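Local structure of 2-C-methyl-D-erythritol 2,4-cyclodiphosphate synthase (Thermus thermophilus, 1IV1) at residues A[40-45]-A[74-79]; A[47-52]-A[78-83]; A[92-97]-A[120-125]. The protein converts 4-diphosphocytidyl-2-C-methyl-D-erythritol 2-phosphate into 2-C-methyl-D-erythritol 2,4-cyclodiphosphate with release of CMP, a step of non-mevalonate isoprenoid synthesis. All blocks are in the same frame, centred on the assembly; numbering follows the deposited sequence.

Interaction 1. Residues A[40-45]-A[74-79]; sequences ALHALT and EVFLRE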
loop_
_atom_site.group_PDB
_atom_site.type_symbol
_atom_site.label_atom_id
_atom_site.label_comp_id
_atom_site.label_asym_id
_atom_site.label_seq_id
_atom_site.Cartn_x
_atom_site.Cartn_y
_atom_site.Cartn_z
ATOM N N ALA A 40 8.434 -10.135 -3.987
ATOM C CA ALA A 40 7.557 -9.837 -5.106
ATOM C C ALA A 40 6.473 -10.898 -5.230
ATOM O O ALA A 40 5.266 -10.634 -5.180
ATOM C CB ALA A 40 8.414 -9.725 -6.353
ATOM N N LEU A 41 6.895 -12.162 -5.374
ATOM C CA LEU A 41 5.925 -13.240 -5.511
ATOM C C LEU A 41 5.125 -13.412 -4.236
ATOM O O LEU A 41 3.939 -13.707 -4.251
ATOM C CB LEU A 41 6.634 -14.552 -5.880
ATOM C CG LEU A 41 7.386 -14.560 -7.212
ATOM C CD1 LEU A 41 7.966 -15.943 -7.500
ATOM C CD2 LEU A 41 6.468 -14.122 -8.348
ATOM N N HIS A 42 5.763 -13.219 -3.070
ATOM C CA HIS A 42 4.967 -13.416 -1.863
ATOM C C HIS A 42 3.808 -12.426 -1.768
ATOM O O HIS A 42 2.684 -12.868 -1.495
ATOM C CB HIS A 42 5.872 -13.320 -0.644
ATOM C CG HIS A 42 6.783 -14.496 -0.496
ATOM N ND1 HIS A 42 7.532 -14.734 0.625
ATOM C CD2 HIS A 42 7.068 -15.503 -1.357
ATOM C CE1 HIS A 42 8.241 -15.836 0.465
ATOM N NE2 HIS A 42 7.975 -16.324 -0.740
ATOM N N ALA A 43 4.056 -11.135 -1.966
ATOM C CA ALA A 43 3.008 -10.121 -1.987
ATOM C C ALA A 43 1.931 -10.443 -3.027
ATOM O O ALA A 43 0.730 -10.307 -2.757
ATOM C CB ALA A 43 3.620 -8.747 -2.278
ATOM N N LEU A 44 2.361 -10.863 -4.208
ATOM C CA LEU A 44 1.443 -11.239 -5.294
ATOM C C LEU A 44 0.547 -12.399 -4.886
ATOM O O LEU A 44 -0.670 -12.332 -5.098
ATOM C CB LEU A 44 2.232 -11.554 -6.576
ATOM C CG LEU A 44 2.736 -10.312 -7.324
ATOM C CD1 LEU A 44 3.694 -10.669 -8.449
ATOM C CD2 LEU A 44 1.543 -9.516 -7.838
ATOM N N THR A 45 1.122 -13.431 -4.282
ATOM C CA THR A 45 0.419 -14.610 -3.789
ATOM C C THR A 45 -0.601 -14.227 -2.735
ATOM O O THR A 45 -1.777 -14.582 -2.788
ATOM C CB THR A 45 1.417 -15.633 -3.194
ATOM O OG1 THR A 45 2.404 -15.963 -4.179
ATOM C CG2 THR A 45 0.704 -16.906 -2.784
ATOM N N GLU A 74 7.448 -19.395 -6.636
ATOM C CA GLU A 74 6.583 -19.517 -7.805
ATOM C C GLU A 74 5.592 -20.657 -7.606
ATOM O O GLU A 74 4.508 -20.598 -8.177
ATOM C CB GLU A 74 7.411 -19.749 -9.076
ATOM C CG GLU A 74 6.660 -20.322 -10.253
ATOM C CD GLU A 74 7.360 -20.234 -11.594
ATOM O OE1 GLU A 74 8.600 -20.160 -11.726
ATOM O OE2 GLU A 74 6.627 -20.229 -12.601
ATOM N N VAL A 75 5.984 -21.656 -6.809
ATOM C CA VAL A 75 5.136 -22.827 -6.572
ATOM C C VAL A 75 3.900 -22.388 -5.813
ATOM O O VAL A 75 2.783 -22.782 -6.114
ATOM C CB VAL A 75 5.901 -23.922 -5.812
ATOM C CG1 VAL A 75 4.961 -24.994 -5.280
ATOM C CG2 VAL A 75 6.966 -24.516 -6.732
ATOM N N PHE A 76 4.127 -21.511 -4.829
ATOM C CA PHE A 76 3.019 -20.956 -4.056
ATOM C C PHE A 76 2.080 -20.116 -4.914
ATOM O O PHE A 76 0.860 -20.178 -4.847
ATOM C CB PHE A 76 3.569 -20.080 -2.922
ATOM C CG PHE A 76 4.631 -20.788 -2.099
ATOM C CD1 PHE A 76 4.609 -22.169 -1.948
ATOM C CD2 PHE A 76 5.632 -20.049 -1.483
ATOM C CE1 PHE A 76 5.584 -22.795 -1.193
ATOM C CE2 PHE A 76 6.607 -20.673 -0.720
ATOM C CZ PHE A 76 6.569 -22.052 -0.576
ATOM N N LEU A 77 2.694 -19.280 -5.740
ATOM C CA LEU A 77 1.929 -18.419 -6.634
ATOM C C LEU A 77 1.001 -19.198 -7.563
ATOM O O LEU A 77 -0.168 -18.898 -7.792
ATOM C CB LEU A 77 2.923 -17.606 -7.471
ATOM C CG LEU A 77 2.204 -16.805 -8.574
ATOM C CD1 LEU A 77 1.283 -15.784 -7.917
ATOM C CD2 LEU A 77 3.206 -16.195 -9.531
ATOM N N ARG A 78 1.555 -20.266 -8.131
ATOM C CA ARG A 78 0.776 -21.069 -9.090
ATOM C C ARG A 78 -0.378 -21.726 -8.347
ATOM O O ARG A 78 -1.508 -21.827 -8.830
ATOM C CB ARG A 78 1.667 -22.080 -9.803
ATOM C CG ARG A 78 2.970 -21.594 -10.398
ATOM C CD ARG A 78 2.920 -21.154 -11.847
ATOM N NE ARG A 78 4.145 -21.416 -12.602
ATOM C CZ ARG A 78 4.341 -21.172 -13.892
ATOM N NH1 ARG A 78 3.407 -20.632 -14.666
ATOM N NH2 ARG A 78 5.516 -21.467 -14.454
ATOM N N GLU A 79 -0.089 -22.168 -7.125
ATOM C CA GLU A 79 -1.103 -22.732 -6.254
ATOM C C GLU A 79 -2.194 -21.720 -5.953
ATOM O O GLU A 79 -3.399 -22.014 -6.029
ATOM C CB GLU A 79 -0.438 -23.249 -4.981
ATOM C CG GLU A 79 -1.222 -24.296 -4.234
ATOM C CD GLU A 79 -1.931 -25.321 -5.096
ATOM O OE1 GLU A 79 -1.586 -25.488 -6.285
ATOM O OE2 GLU A 79 -2.861 -25.960 -4.556
#

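Interaction 2. Residues A[47-52]-A[78-83]; sequences ALLSAY and REALRL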
loop_
_atom_site.group_PDB
_atom_site.type_symbol
_atom_site.label_atom_id
_atom_site.label_comp_id
_atom_site.label_asym_id
_atom_site.label_seq_id
_atom_site.Cartn_x
_atom_site.Cartn_y
_atom_site.Cartn_z
ATOM N N ALA A 47 -1.892 -11.313 -2.337
ATOM C CA ALA A 47 -2.893 -10.476 -2.987
ATOM C C ALA A 47 -3.977 -11.343 -3.641
ATOM O O ALA A 47 -5.163 -11.033 -3.500
ATOM C CB ALA A 47 -2.262 -9.561 -4.018
ATOM N N LEU A 48 -3.540 -12.409 -4.306
ATOM C CA LEU A 48 -4.472 -13.366 -4.933
ATOM C C LEU A 48 -5.368 -14.048 -3.906
ATOM O O LEU A 48 -6.588 -14.079 -4.051
ATOM C CB LEU A 48 -3.673 -14.387 -5.750
ATOM C CG LEU A 48 -3.035 -13.857 -7.042
ATOM C CD1 LEU A 48 -2.081 -14.859 -7.665
ATOM C CD2 LEU A 48 -4.134 -13.471 -8.018
ATOM N N LEU A 49 -4.816 -14.613 -2.835
ATOM C CA LEU A 49 -5.564 -15.262 -1.778
ATOM C C LEU A 49 -6.560 -14.322 -1.113
ATOM O O LEU A 49 -7.707 -14.686 -0.893
ATOM C CB LEU A 49 -4.627 -15.834 -0.699
ATOM C CG LEU A 49 -3.655 -16.904 -1.210
ATOM C CD1 LEU A 49 -2.626 -17.225 -0.137
ATOM C CD2 LEU A 49 -4.413 -18.157 -1.647
ATOM N N SER A 50 -6.060 -13.127 -0.791
ATOM C CA SER A 50 -6.888 -12.096 -0.190
ATOM C C SER A 50 -8.096 -11.769 -1.055
ATOM O O SER A 50 -9.157 -11.493 -0.507
ATOM C CB SER A 50 -6.023 -10.845 0.058
ATOM O OG SER A 50 -6.755 -9.925 0.854
ATOM N N ALA A 51 -7.985 -11.819 -2.378
ATOM C CA ALA A 51 -9.093 -11.471 -3.261
ATOM C C ALA A 51 -10.277 -12.428 -3.118
ATOM O O ALA A 51 -11.388 -12.059 -3.530
ATOM C CB ALA A 51 -8.618 -11.436 -4.704
ATOM N N TYR A 52 -10.032 -13.608 -2.556
ATOM C CA TYR A 52 -11.062 -14.594 -2.261
ATOM C C TYR A 52 -11.171 -14.957 -0.793
ATOM O O TYR A 52 -11.868 -15.935 -0.499
ATOM C CB TYR A 52 -10.811 -15.894 -3.052
ATOM C CG TYR A 52 -11.328 -15.694 -4.467
ATOM C CD1 TYR A 52 -10.588 -14.971 -5.394
ATOM C CD2 TYR A 52 -12.556 -16.216 -4.842
ATOM C CE1 TYR A 52 -11.067 -14.788 -6.680
ATOM C CE2 TYR A 52 -13.038 -16.036 -6.122
ATOM C CZ TYR A 52 -12.290 -15.325 -7.029
ATOM O OH TYR A 52 -12.779 -15.147 -8.306
ATOM N N ARG A 78 1.555 -20.266 -8.131
ATOM C CA ARG A 78 0.776 -21.069 -9.090
ATOM C C ARG A 78 -0.378 -21.726 -8.347
ATOM O O ARG A 78 -1.508 -21.827 -8.830
ATOM C CB ARG A 78 1.667 -22.080 -9.803
ATOM C CG ARG A 78 2.970 -21.594 -10.398
ATOM C CD ARG A 78 2.920 -21.154 -11.847
ATOM N NE ARG A 78 4.145 -21.416 -12.602
ATOM C CZ ARG A 78 4.341 -21.172 -13.892
ATOM N NH1 ARG A 78 3.407 -20.632 -14.666
ATOM N NH2 ARG A 78 5.516 -21.467 -14.454
ATOM N N GLU A 79 -0.089 -22.168 -7.125
ATOM C CA GLU A 79 -1.103 -22.732 -6.254
ATOM C C GLU A 79 -2.194 -21.720 -5.953
ATOM O O GLU A 79 -3.399 -22.014 -6.029
ATOM C CB GLU A 79 -0.438 -23.249 -4.981
ATOM C CG GLU A 79 -1.222 -24.296 -4.234
ATOM C CD GLU A 79 -1.931 -25.321 -5.096
ATOM O OE1 GLU A 79 -1.586 -25.488 -6.285
ATOM O OE2 GLU A 79 -2.861 -25.960 -4.556
ATOM N N ALA A 80 -1.799 -20.487 -5.605
ATOM C CA ALA A 80 -2.869 -19.520 -5.360
ATOM C C ALA A 80 -3.664 -19.251 -6.626
ATOM O O ALA A 80 -4.856 -18.958 -6.575
ATOM C CB ALA A 80 -2.330 -18.194 -4.831
ATOM N N LEU A 81 -2.991 -19.312 -7.767
ATOM C CA LEU A 81 -3.658 -18.993 -9.027
ATOM C C LEU A 81 -4.748 -20.025 -9.292
ATOM O O LEU A 81 -5.851 -19.668 -9.701
ATOM C CB LEU A 81 -2.647 -18.936 -10.171
ATOM C CG LEU A 81 -1.981 -17.567 -10.339
ATOM C CD1 LEU A 81 -0.924 -17.585 -11.429
ATOM C CD2 LEU A 81 -3.052 -16.516 -10.616
ATOM N N ARG A 82 -4.347 -21.259 -9.011
ATOM C CA ARG A 82 -5.146 -22.450 -9.173
ATOM C C ARG A 82 -6.388 -22.372 -8.296
ATOM O O ARG A 82 -7.482 -22.698 -8.760
ATOM C CB ARG A 82 -4.349 -23.709 -8.806
ATOM C CG ARG A 82 -4.948 -24.992 -9.361
ATOM C CD ARG A 82 -4.292 -26.220 -8.747
ATOM N NE ARG A 82 -4.480 -26.267 -7.292
ATOM C CZ ARG A 82 -5.519 -26.890 -6.746
ATOM N NH1 ARG A 82 -6.389 -27.479 -7.559
ATOM N NH2 ARG A 82 -5.691 -26.935 -5.434
ATOM N N LEU A 83 -6.167 -21.944 -7.050
ATOM C CA LEU A 83 -7.276 -21.852 -6.101
ATOM C C LEU A 83 -8.334 -20.837 -6.499
ATOM O O LEU A 83 -9.549 -21.034 -6.436
ATOM C CB LEU A 83 -6.718 -21.495 -4.710
ATOM C CG LEU A 83 -6.016 -22.644 -3.983
ATOM C CD1 LEU A 83 -5.329 -22.132 -2.724
ATOM C CD2 LEU A 83 -7.010 -23.747 -3.646
#

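Interaction 3. Residues A[92-97]-A[120-125]; sequences LQASLV and LRLPQD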
loop_
_atom_site.group_PDB
_atom_site.type_symbol
_atom_site.label_atom_id
_atom_site.label_comp_id
_atom_site.label_asym_id
_atom_site.label_seq_id
_atom_site.Cartn_x
_atom_site.Cartn_y
_atom_site.Cartn_z
ATOM N N LEU A 92 -6.722 -10.307 -14.193
ATOM C CA LEU A 92 -6.711 -9.308 -15.262
ATOM C C LEU A 92 -5.503 -8.388 -15.163
ATOM O O LEU A 92 -4.942 -7.962 -16.167
ATOM C CB LEU A 92 -8.037 -8.583 -15.156
ATOM C CG LEU A 92 -8.277 -7.224 -15.775
ATOM C CD1 LEU A 92 -7.891 -7.180 -17.238
ATOM C CD2 LEU A 92 -9.761 -6.879 -15.602
ATOM N N GLN A 93 -5.059 -8.055 -13.946
ATOM C CA GLN A 93 -3.958 -7.109 -13.835
ATOM C C GLN A 93 -3.253 -7.293 -12.500
ATOM O O GLN A 93 -3.826 -7.706 -11.490
ATOM C CB GLN A 93 -4.467 -5.670 -13.982
ATOM C CG GLN A 93 -3.368 -4.616 -14.001
ATOM C CD GLN A 93 -3.797 -3.300 -14.625
ATOM O OE1 GLN A 93 -3.022 -2.581 -15.266
ATOM N NE2 GLN A 93 -5.060 -2.948 -14.452
ATOM N N ALA A 94 -1.959 -6.980 -12.517
ATOM C CA ALA A 94 -1.186 -6.974 -11.283
ATOM C C ALA A 94 -0.289 -5.732 -11.279
ATOM O O ALA A 94 0.466 -5.479 -12.216
ATOM C CB ALA A 94 -0.373 -8.244 -11.112
ATOM N N SER A 95 -0.394 -4.965 -10.178
ATOM C CA SER A 95 0.481 -3.781 -10.084
ATOM C C SER A 95 1.254 -3.832 -8.780
ATOM O O SER A 95 0.657 -3.922 -7.706
ATOM C CB SER A 95 -0.405 -2.551 -10.218
ATOM O OG SER A 95 0.354 -1.347 -10.218
ATOM N N LEU A 96 2.587 -3.781 -8.816
ATOM C CA LEU A 96 3.334 -3.870 -7.566
ATOM C C LEU A 96 4.585 -2.991 -7.557
ATOM O O LEU A 96 5.157 -2.647 -8.576
ATOM C CB LEU A 96 3.752 -5.309 -7.270
ATOM C CG LEU A 96 4.701 -5.984 -8.264
ATOM C CD1 LEU A 96 5.397 -7.172 -7.610
ATOM C CD2 LEU A 96 3.970 -6.422 -9.524
ATOM N N VAL A 97 4.997 -2.684 -6.325
ATOM C CA VAL A 97 6.159 -1.848 -6.102
ATOM C C VAL A 97 7.189 -2.566 -5.247
ATOM O O VAL A 97 6.828 -3.094 -4.196
ATOM C CB VAL A 97 5.777 -0.524 -5.391
ATOM C CG1 VAL A 97 7.010 0.358 -5.248
ATOM C CG2 VAL A 97 4.672 0.184 -6.152
ATOM N N LEU A 120 2.205 -15.059 -14.371
ATOM C CA LEU A 120 0.819 -14.692 -14.103
ATOM C C LEU A 120 -0.117 -14.890 -15.301
ATOM O O LEU A 120 -1.327 -14.709 -15.147
ATOM C CB LEU A 120 0.747 -13.221 -13.677
ATOM C CG LEU A 120 0.823 -12.905 -12.187
ATOM C CD1 LEU A 120 1.602 -13.935 -11.405
ATOM C CD2 LEU A 120 1.419 -11.502 -11.988
ATOM N N ARG A 121 0.434 -15.233 -16.450
ATOM C CA ARG A 121 -0.238 -15.346 -17.735
ATOM C C ARG A 121 -1.025 -14.076 -18.057
ATOM O O ARG A 121 -2.227 -14.116 -18.321
ATOM C CB ARG A 121 -1.160 -16.572 -17.774
ATOM C CG ARG A 121 -0.341 -17.863 -17.717
ATOM C CD ARG A 121 -1.259 -19.040 -17.380
ATOM N NE ARG A 121 -1.878 -18.816 -16.085
ATOM C CZ ARG A 121 -3.142 -18.554 -15.817
ATOM N NH1 ARG A 121 -4.054 -18.470 -16.773
ATOM N NH2 ARG A 121 -3.492 -18.381 -14.545
ATOM N N LEU A 122 -0.312 -12.958 -18.003
ATOM C CA LEU A 122 -0.830 -11.654 -18.358
ATOM C C LEU A 122 0.063 -11.018 -19.426
ATOM O O LEU A 122 1.280 -11.214 -19.430
ATOM C CB LEU A 122 -0.921 -10.711 -17.146
ATOM C CG LEU A 122 -1.926 -11.048 -16.037
ATOM C CD1 LEU A 122 -1.703 -10.158 -14.813
ATOM C CD2 LEU A 122 -3.371 -10.911 -16.484
ATOM N N PRO A 123 -0.554 -10.242 -20.307
ATOM C CA PRO A 123 0.187 -9.432 -21.283
ATOM C C PRO A 123 1.028 -8.389 -20.551
ATOM O O PRO A 123 0.704 -8.070 -19.406
ATOM C CB PRO A 123 -0.913 -8.771 -22.104
ATOM C CG PRO A 123 -2.150 -8.857 -21.291
ATOM C CD PRO A 123 -2.013 -10.071 -20.421
ATOM N N GLN A 124 2.084 -7.865 -21.139
ATOM C CA GLN A 124 3.050 -7.010 -20.484
ATOM C C GLN A 124 2.466 -5.689 -19.991
ATOM O O GLN A 124 2.949 -5.113 -19.009
ATOM C CB GLN A 124 4.194 -6.663 -21.452
ATOM C CG GLN A 124 4.941 -7.871 -21.979
ATOM C CD GLN A 124 6.190 -8.156 -21.171
ATOM O OE1 GLN A 124 7.182 -7.437 -21.282
ATOM N NE2 GLN A 124 6.131 -9.202 -20.354
ATOM N N ASP A 125 1.452 -5.213 -20.708
ATOM C CA ASP A 125 0.832 -3.940 -20.355
ATOM C C ASP A 125 -0.130 -4.093 -19.191
ATOM O O ASP A 125 -0.695 -3.104 -18.718
ATOM C CB ASP A 125 0.068 -3.375 -21.550
ATOM C CG ASP A 125 -1.091 -4.261 -21.966
ATOM O OD1 ASP A 125 -2.155 -4.222 -21.325
ATOM O OD2 ASP A 125 -0.929 -5.015 -22.952
#

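Interaction 1. Residues A[40-45]-A[74-79]
Leu41 and Leu77 supply the apolar part of this contact, their side chains crossing at about a right angle with Leu41 CD2 and Leu77 CD2 4.0 Å apart. The other branch of Leu41 rests on backbone: CD1 lies 3.6 Å from Glu74 N. Thr45 fills the place where the two segments' backbones come closest, its CA 5.0 Å from Leu77 CA. Its OG1 sits beside the backbone N (chi1 -56°), which sends CG2 the other way, to 3.9 Å from Phe76 O, while OG1 stands 3.5 Å from Leu77 CA.

Thr45 spends its hydroxyl within its own helix. OG1 donates to Leu41 O at 2.7 Å, from above the carbonyl plane, and the same oxygen also takes the helical bond from Thr45 N. A valine here would probably leave Leu41 O with the helical N-H alone of these two donors, and the hydroxyl's hold on the side-chain rotation would go with it.

Between the rings, His42 NE2 reaches the edge of Phe76 at CD2, and that nitrogen is hydrogen-bonded to Ser73 OG. Phe61 meets the Phe76 ring nearly parallel.

Segments 40-45 and 74-79, their axes at 18°, thus meet by van der Waals packing; the polar tie lies just before segment 74-79, where the bond to Ser73 is consistent with a fixed ring orientation for His42, a predicted metal ligand together with Asp8 and His10.

Interaction 2. Residues A[47-52]-A[78-83]
On the helix whose Ala80 and Leu81 meet Leu48, Glu79 OE2 is gripped twice by one guanidinium: Arg82 NH2 donates to it at 3.1 Å, on the syn side but tilted 27° out of the carboxylate plane, and Arg82 NE adds a weak bond. The carboxylate carbon lies at the edge of the guanidinium, in its plane. This i to i+3 salt bridge leads away from segment 47-52, leaving the interface to hydrocarbon.

There, the closest approach is Leu48 CD1 to Leu81 CD2, 3.5 Å, the two side chains crossing obliquely. Leu81 sets out away from the other helix, and it is its CD2 methyl that comes back to touch. Ala80, by contrast, points toward the other segment: its CB lies 4.1 Å from Leu48 CB and 3.8 Å from Leu49 CD2, so the small methyl touches two successive leucines, in directions about a right angle apart. Leu49 CD2 also reaches Leu83 CD1 at 4.2 Å, and Leu60 of the short helix 57-60 touches both residues.

From its other side helix 39-50 meets the sheet, Ala47 resting on Val148, and Ser50 OG is hydrogen-bonded to Ser95 OG of the second subunit. The arrangement is that of a layered alpha/beta fold, in which helix 39-50 is packed between the sheet and helix 73-86.

Interaction 3. Residues A[92-97]-A[120-125]
Leu122, just beyond the end of helix 109-120, reaches strand 91-99 at Leu92, Gln93 and Ala94. From the backbone its CB points toward the strand. CG stands anti to the carbonyl carbon (chi1 -67°), and chi2 then sets the two methyls over successive residues of the strand. CD2 takes the first, lying 3.4 Å from Leu92 O. CD1 takes the next two: it is 3.9 Å from Gln93 CA and equally far from Ala94 N, and Ala94 CB lies 4.4 Å from it.

Ala94 CB in turn meets Leu120 CD2 at 3.8 Å, so a single methyl of the strand is touched by the leucines that precede and follow Arg121. That residue has positive phi and ends the helix, and the turn there lets Leu120 and Leu122 both face the strand.

In the sheet, Leu92 and Gln93 form a classic beta bulge against Leu149, and Ala94 pairs with Arg126 and Gly128. Asp125 has its salt bridge with Arg2 of the third subunit. With several of the strand's peptide groups paired in the sheet, Leu120 and Leu122 of the beta-alpha-beta connection meet it by hydrocarbon contact, and the interface is accordingly apolar.

Interactions 1 and 2 are successive parts of one interface between helix 39-50 and helix 73-86; their centres lie 8 Å apart, they share Arg78 and Glu79, and Leu77 packs on Leu48 where they meet. Interaction 3 comes later in the chain, after helix 73-86 has led into strand 91-99, with its centre 13 Å from interaction 1 and 14 Å from interaction 2. Leucines bridge the gap: Leu77 touches Leu120, and Leu44 touches both Ala94 and Leu96. The three contacts therefore form one hydrophobic core between helices and sheet, with the predicted metal ligand His42 within interaction 1 and neighbouring subunits of the homotrimer reached from interactions 2 and 3.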